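Side-chain contacts in irisin (Homo sapiens, PDB 4LSD), which probably acts as a secreted hormone that mediates beneficial effects of muscular exercise and induces browning of white adipose tissue: residues I32-S37 with R57-W62; W23-D28 with V74-I79. All blocks are in the same frame, centred on the assembly; numbering follows the deposited sequence.

Both contacts bridge the two sheets of the fibronectin type III domain, each pairing a segment of one sheet with a segment of the other, and in both all the touching residues are buried. Contact 1 lies about 5 Å from the centre of the chain (centre to centre), contact 2 about 12 Å, towards one end of the sandwich. They share the same two sheets: strands 19-24 and 58-61 are neighbours in one, strands 31-40 and 69-78 in the other. Phe34 of contact 1 meets the ring of Trp23 of contact 2, their planes at about 60°, so one apolar interior runs through both. Contact 1 adds a sulfur-aromatic touch, whereas contact 2 relies on a methyl over an indole and thins out to small groups.

Contact 1: I32-S37 with R57-W62; sequences IGFAIS and RSCALW
Phe34 and Ile36 on the 32-37 segment of strand 31-40 look across at Cys59 and Leu61 on strand 58-61, the two strand axes coming within 9.3 Å and running the same way at 33° to each other. Cys59 is the shared partner: its CB lies 3.7 Å from CZ of Phe34 and, equally close, 3.7 Å from CD1 of Ile36. Phe34 holds CG between its backbone N and carbonyl carbon (chi1 76°), which carries the far end of the ring, CZ and CE1, to Cys59. The sulfur completes this meeting as a sulfur-aromatic contact, with SG of Cys59 4.9 Å from the centroid of the Phe34 ring and oblique to it. A small, polarisable cysteine suits a place where a ring and a branched chain converge. Such facing of apolar side chains from a four-stranded and a three-stranded sheet is the beta sandwich of fibronectin type III domains, the strands here being those usually called C and E. Without the ring, as with an alanine in place of Phe34, the Cys59 sulfur would probably lose its aromatic neighbour and a gap would open beside Cys59. Further along, CG2 of Ile36 reaches CD2 of Leu61 more loosely, at 4.5 Å. The Leu61 side chain also packs on Arg47, a residue required for dimerization, while the next residue, Trp62, meets Trp62 of the second subunit.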
loop_
_atom_site.group_PDB
_atom_site.type_symbol
_atom_site.label_atom_id
_atom_site.label_comp_id
_atom_site.label_asym_id
_atom_site.label_seq_id
_atom_site.Cartn_x
_atom_site.Cartn_y
_atom_site.Cartn_z
ATOM N N ILE A 32 -13.535 9.927 -3.515
ATOM C CA ILE A 32 -13.367 9.583 -2.106
ATOM C C ILE A 32 -12.097 8.790 -1.810
ATOM O O ILE A 32 -11.758 8.568 -0.649
ATOM C CB ILE A 32 -14.571 8.762 -1.596
ATOM C CG1 ILE A 32 -14.573 7.355 -2.213
ATOM C CG2 ILE A 32 -15.860 9.491 -1.951
ATOM C CD1 ILE A 32 -15.766 6.507 -1.794
ATOM N N GLY A 33 -11.392 8.375 -2.855
ATOM C CA GLY A 33 -10.187 7.601 -2.645
ATOM C C GLY A 33 -9.383 7.366 -3.905
ATOM O O GLY A 33 -9.595 8.007 -4.935
ATOM N N PHE A 34 -8.455 6.425 -3.822
ATOM C CA PHE A 34 -7.604 6.118 -4.954
ATOM C C PHE A 34 -7.012 4.719 -4.863
ATOM O O PHE A 34 -6.912 4.144 -3.783
ATOM C CB PHE A 34 -6.457 7.108 -4.993
ATOM C CG PHE A 34 -5.396 6.839 -3.958
ATOM C CD1 PHE A 34 -4.380 5.915 -4.205
ATOM C CD2 PHE A 34 -5.413 7.503 -2.735
ATOM C CE1 PHE A 34 -3.399 5.656 -3.253
ATOM C CE2 PHE A 34 -4.434 7.253 -1.771
ATOM C CZ PHE A 34 -3.424 6.329 -2.030
ATOM N N ALA A 35 -6.602 4.181 -6.004
ATOM C CA ALA A 35 -5.961 2.873 -6.045
ATOM C C ALA A 35 -4.726 3.049 -6.908
ATOM O O ALA A 35 -4.794 3.621 -7.994
ATOM C CB ALA A 35 -6.882 1.835 -6.647
ATOM N N ILE A 36 -3.587 2.584 -6.414
ATOM C CA ILE A 36 -2.334 2.691 -7.162
ATOM C C ILE A 36 -1.734 1.301 -7.404
ATOM O O ILE A 36 -1.874 0.402 -6.570
ATOM C CB ILE A 36 -1.292 3.570 -6.410
ATOM C CG1 ILE A 36 -1.510 5.047 -6.737
ATOM C CG2 ILE A 36 0.123 3.180 -6.802
ATOM C CD1 ILE A 36 -0.435 5.964 -6.168
ATOM N N SER A 37 -1.089 1.132 -8.561
ATOM C CA SER A 37 -0.427 -0.123 -8.934
ATOM C C SER A 37 1.019 0.220 -9.140
ATOM O O SER A 37 1.344 1.241 -9.745
ATOM C CB SER A 37 -0.927 -0.692 -10.262
ATOM O OG SER A 37 -2.305 -0.982 -10.228
ATOM N N ARG A 57 -4.118 13.588 -2.199
ATOM C CA ARG A 57 -3.773 13.644 -3.615
ATOM C C ARG A 57 -2.327 13.170 -3.833
ATOM O O ARG A 57 -1.695 13.481 -4.846
ATOM C CB ARG A 57 -3.972 15.066 -4.158
ATOM C CG ARG A 57 -5.447 15.513 -4.248
ATOM C CD ARG A 57 -6.212 14.823 -5.377
ATOM N NE ARG A 57 -7.628 15.194 -5.409
ATOM C CZ ARG A 57 -8.567 14.707 -4.595
ATOM N NH1 ARG A 57 -8.257 13.811 -3.668
ATOM N NH2 ARG A 57 -9.827 15.117 -4.705
ATOM N N SER A 58 -1.802 12.423 -2.868
ATOM C CA SER A 58 -0.459 11.879 -2.983
ATOM C C SER A 58 -0.335 10.598 -2.182
ATOM O O SER A 58 -1.049 10.369 -1.207
ATOM C CB SER A 58 0.608 12.892 -2.548
ATOM O OG SER A 58 0.350 13.399 -1.259
ATOM N N CYS A 59 0.580 9.756 -2.628
ATOM C CA CYS A 59 0.805 8.482 -2.005
ATOM C C CYS A 59 2.284 8.159 -2.068
ATOM O O CYS A 59 2.881 8.191 -3.139
ATOM C CB CYS A 59 0.005 7.431 -2.757
ATOM S SG CYS A 59 0.355 5.753 -2.262
ATOM N N ALA A 60 2.872 7.844 -0.920
ATOM C CA ALA A 60 4.290 7.503 -0.847
ATOM C C ALA A 60 4.535 6.039 -1.200
ATOM O O ALA A 60 3.718 5.179 -0.893
ATOM C CB ALA A 60 4.811 7.773 0.538
ATOM N N LEU A 61 5.662 5.764 -1.849
ATOM C CA LEU A 61 6.036 4.406 -2.213
ATOM C C LEU A 61 7.356 4.174 -1.505
ATOM O O LEU A 61 8.326 4.901 -1.722
ATOM C CB LEU A 61 6.229 4.277 -3.727
ATOM C CG LEU A 61 5.059 4.778 -4.572
ATOM C CD1 LEU A 61 5.532 4.960 -6.006
ATOM C CD2 LEU A 61 3.889 3.806 -4.496
ATOM N N TRP A 62 7.394 3.153 -0.664
ATOM C CA TRP A 62 8.582 2.851 0.108
ATOM C C TRP A 62 9.254 1.553 -0.315
ATOM O O TRP A 62 8.705 0.776 -1.092
ATOM C CB TRP A 62 8.184 2.733 1.567
ATOM C CG TRP A 62 7.270 1.551 1.804
ATOM C CD1 TRP A 62 7.620 0.339 2.331
ATOM C CD2 TRP A 62 5.873 1.448 1.458
ATOM N NE1 TRP A 62 6.534 -0.513 2.336
ATOM C CE2 TRP A 62 5.455 0.139 1.808
ATOM C CE3 TRP A 62 4.942 2.330 0.889
ATOM C CZ2 TRP A 62 4.142 -0.307 1.601
ATOM C CZ3 TRP A 62 3.638 1.885 0.685
ATOM C CH2 TRP A 62 3.252 0.577 1.042
#

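Contact 2: W23-D28 with V74-I79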
loop_
_atom_site.group_PDB
_atom_site.type_symbol
_atom_site.label_atom_id
_atom_site.label_comp_id
_atom_site.label_asym_id
_atom_site.label_seq_id
_atom_site.Cartn_x
_atom_site.Cartn_y
_atom_site.Cartn_z
ATOM N N TRP A 23 -1.270 13.578 -7.974
ATOM C CA TRP A 23 -2.173 13.648 -9.103
ATOM C C TRP A 23 -3.275 14.627 -8.811
ATOM O O TRP A 23 -3.354 15.187 -7.717
ATOM C CB TRP A 23 -2.792 12.282 -9.380
ATOM C CG TRP A 23 -3.629 11.765 -8.233
ATOM C CD1 TRP A 23 -4.961 11.988 -8.004
ATOM C CD2 TRP A 23 -3.166 10.965 -7.149
ATOM N NE1 TRP A 23 -5.350 11.376 -6.833
ATOM C CE2 TRP A 23 -4.261 10.745 -6.285
ATOM C CE3 TRP A 23 -1.920 10.419 -6.812
ATOM C CZ2 TRP A 23 -4.152 9.991 -5.112
ATOM C CZ3 TRP A 23 -1.808 9.670 -5.647
ATOM C CH2 TRP A 23 -2.918 9.470 -4.808
ATOM N N ASP A 24 -4.124 14.827 -9.809
ATOM C CA ASP A 24 -5.270 15.705 -9.682
ATOM C C ASP A 24 -6.408 14.935 -10.285
ATOM O O ASP A 24 -6.198 13.978 -11.035
ATOM C CB ASP A 24 -5.122 16.995 -10.487
ATOM C CG ASP A 24 -3.930 17.792 -10.089
ATOM O OD1 ASP A 24 -3.798 18.097 -8.884
ATOM O OD2 ASP A 24 -3.133 18.119 -10.995
ATOM N N VAL A 25 -7.614 15.354 -9.946
ATOM C CA VAL A 25 -8.800 14.729 -10.483
ATOM C C VAL A 25 -9.616 15.882 -11.026
ATOM O O VAL A 25 -9.363 17.036 -10.684
ATOM C CB VAL A 25 -9.595 13.981 -9.394
ATOM C CG1 VAL A 25 -8.763 12.845 -8.844
ATOM C CG2 VAL A 25 -9.995 14.936 -8.292
ATOM N N LEU A 26 -10.571 15.578 -11.896
ATOM C CA LEU A 26 -11.412 16.614 -12.480
ATOM C C LEU A 26 -12.583 16.939 -11.553
ATOM O O LEU A 26 -12.966 18.098 -11.411
ATOM C CB LEU A 26 -11.936 16.158 -13.846
ATOM C CG LEU A 26 -11.035 16.235 -15.084
ATOM C CD1 LEU A 26 -9.567 16.272 -14.701
ATOM C CD2 LEU A 26 -11.327 15.024 -15.963
ATOM N N GLU A 27 -13.130 15.917 -10.902
ATOM C CA GLU A 27 -14.268 16.105 -10.007
ATOM C C GLU A 27 -13.945 15.890 -8.525
ATOM O O GLU A 27 -14.227 14.829 -7.975
ATOM C CB GLU A 27 -15.384 15.148 -10.415
ATOM C CG GLU A 27 -15.541 15.023 -11.921
ATOM C CD GLU A 27 -15.478 13.581 -12.393
ATOM O OE1 GLU A 27 -16.548 12.939 -12.522
ATOM O OE2 GLU A 27 -14.350 13.087 -12.621
ATOM N N ASP A 28 -13.382 16.896 -7.870
ATOM C CA ASP A 28 -13.046 16.766 -6.458
ATOM C C ASP A 28 -14.257 16.436 -5.581
ATOM O O ASP A 28 -14.114 15.839 -4.522
ATOM C CB ASP A 28 -12.393 18.050 -5.952
ATOM C CG ASP A 28 -11.165 18.443 -6.761
ATOM O OD1 ASP A 28 -10.074 17.873 -6.534
ATOM O OD2 ASP A 28 -11.297 19.327 -7.635
ATOM N N VAL A 74 -2.400 5.253 -11.543
ATOM C CA VAL A 74 -3.294 5.722 -10.504
ATOM C C VAL A 74 -4.718 5.610 -11.012
ATOM O O VAL A 74 -4.965 5.708 -12.208
ATOM C CB VAL A 74 -3.007 7.191 -10.137
ATOM C CG1 VAL A 74 -3.854 7.604 -8.939
ATOM C CG2 VAL A 74 -1.540 7.373 -9.837
ATOM N N GLN A 75 -5.652 5.387 -10.099
ATOM C CA GLN A 75 -7.069 5.272 -10.442
ATOM C C GLN A 75 -7.845 6.046 -9.376
ATOM O O GLN A 75 -7.401 6.138 -8.236
ATOM C CB GLN A 75 -7.499 3.809 -10.428
ATOM C CG GLN A 75 -8.998 3.621 -10.500
ATOM C CD GLN A 75 -9.397 2.183 -10.279
ATOM O OE1 GLN A 75 -10.037 1.567 -11.127
ATOM N NE2 GLN A 75 -9.012 1.636 -9.136
ATOM N N ALA A 76 -8.994 6.611 -9.728
ATOM C CA ALA A 76 -9.766 7.362 -8.750
ATOM C C ALA A 76 -11.022 6.603 -8.348
ATOM O O ALA A 76 -11.734 6.066 -9.196
ATOM C CB ALA A 76 -10.128 8.731 -9.304
ATOM N N ILE A 77 -11.294 6.572 -7.045
ATOM C CA ILE A 77 -12.451 5.858 -6.514
ATOM C C ILE A 77 -13.573 6.818 -6.158
ATOM O O ILE A 77 -13.345 7.839 -5.522
ATOM C CB ILE A 77 -12.108 5.086 -5.218
ATOM C CG1 ILE A 77 -10.784 4.333 -5.370
ATOM C CG2 ILE A 77 -13.244 4.132 -4.869
ATOM C CD1 ILE A 77 -10.858 3.127 -6.242
ATOM N N SER A 78 -14.787 6.468 -6.551
ATOM C CA SER A 78 -15.962 7.274 -6.257
ATOM C C SER A 78 -16.850 6.397 -5.386
ATOM O O SER A 78 -16.542 5.223 -5.186
ATOM C CB SER A 78 -16.681 7.630 -7.556
ATOM O OG SER A 78 -18.072 7.752 -7.350
ATOM N N ILE A 79 -17.944 6.945 -4.866
ATOM C CA ILE A 79 -18.841 6.138 -4.040
ATOM C C ILE A 79 -19.665 5.240 -4.967
ATOM O O ILE A 79 -20.151 4.186 -4.562
ATOM C CB ILE A 79 -19.818 7.005 -3.210
ATOM C CG1 ILE A 79 -20.552 6.136 -2.187
ATOM C CG2 ILE A 79 -20.869 7.639 -4.120
ATOM C CD1 ILE A 79 -19.674 5.667 -1.060
#
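Trp23 and Val74 make the main contact between these segments, a CH-pi interaction. The CG1 methyl of Val74 sits over one face of the indole, 4.0 Å from the centroid of the six-membered ring of Trp23 and only 17° off its normal. Its nearest ring atom is CD2 of Trp23, at 3.9 Å from Val74 CG1, so the methyl also lies close to the fused bond. Two torsions set this up. Trp23 turns CG between its backbone N and carbonyl carbon (chi1 62°), and Val74 places CG1 opposite its own backbone N (chi1 -174°), bringing that branch onto the ring. A beta-branched valine fits well here, since it offers a compact methyl to a broad flat surface while staying comfortable in a strand.

Purely aliphatic packing follows two residues further on. CG1 of Val25 lies 4.4 Å from CB of Ala76, a looser touch between small side chains. The same Val25 methyl lies in the plane of the indole at its edge, 4.0 Å from CD1 of Trp23, so Trp23 has Val74 on a face and Val25 at its rim. Ala76 is short enough to fit opposite Val25.

Polar bonds serve the backbones rather than the interface. The amide N atoms of Val74 and Ala76 are hydrogen-bonded by OG of Ser86 and OG of Ser83, while Trp23 pairs through its backbone with Arg57 in its own sheet. Val9, on strand 9-12 at one edge of that sheet, packs against both Trp23 and Val74.

An inward-turned tryptophan on the second strand is a hallmark of the fibronectin type III core; in irisin Trp23 lies beneath Val74 of the sixth strand, helping to close the sandwich between its two sheets.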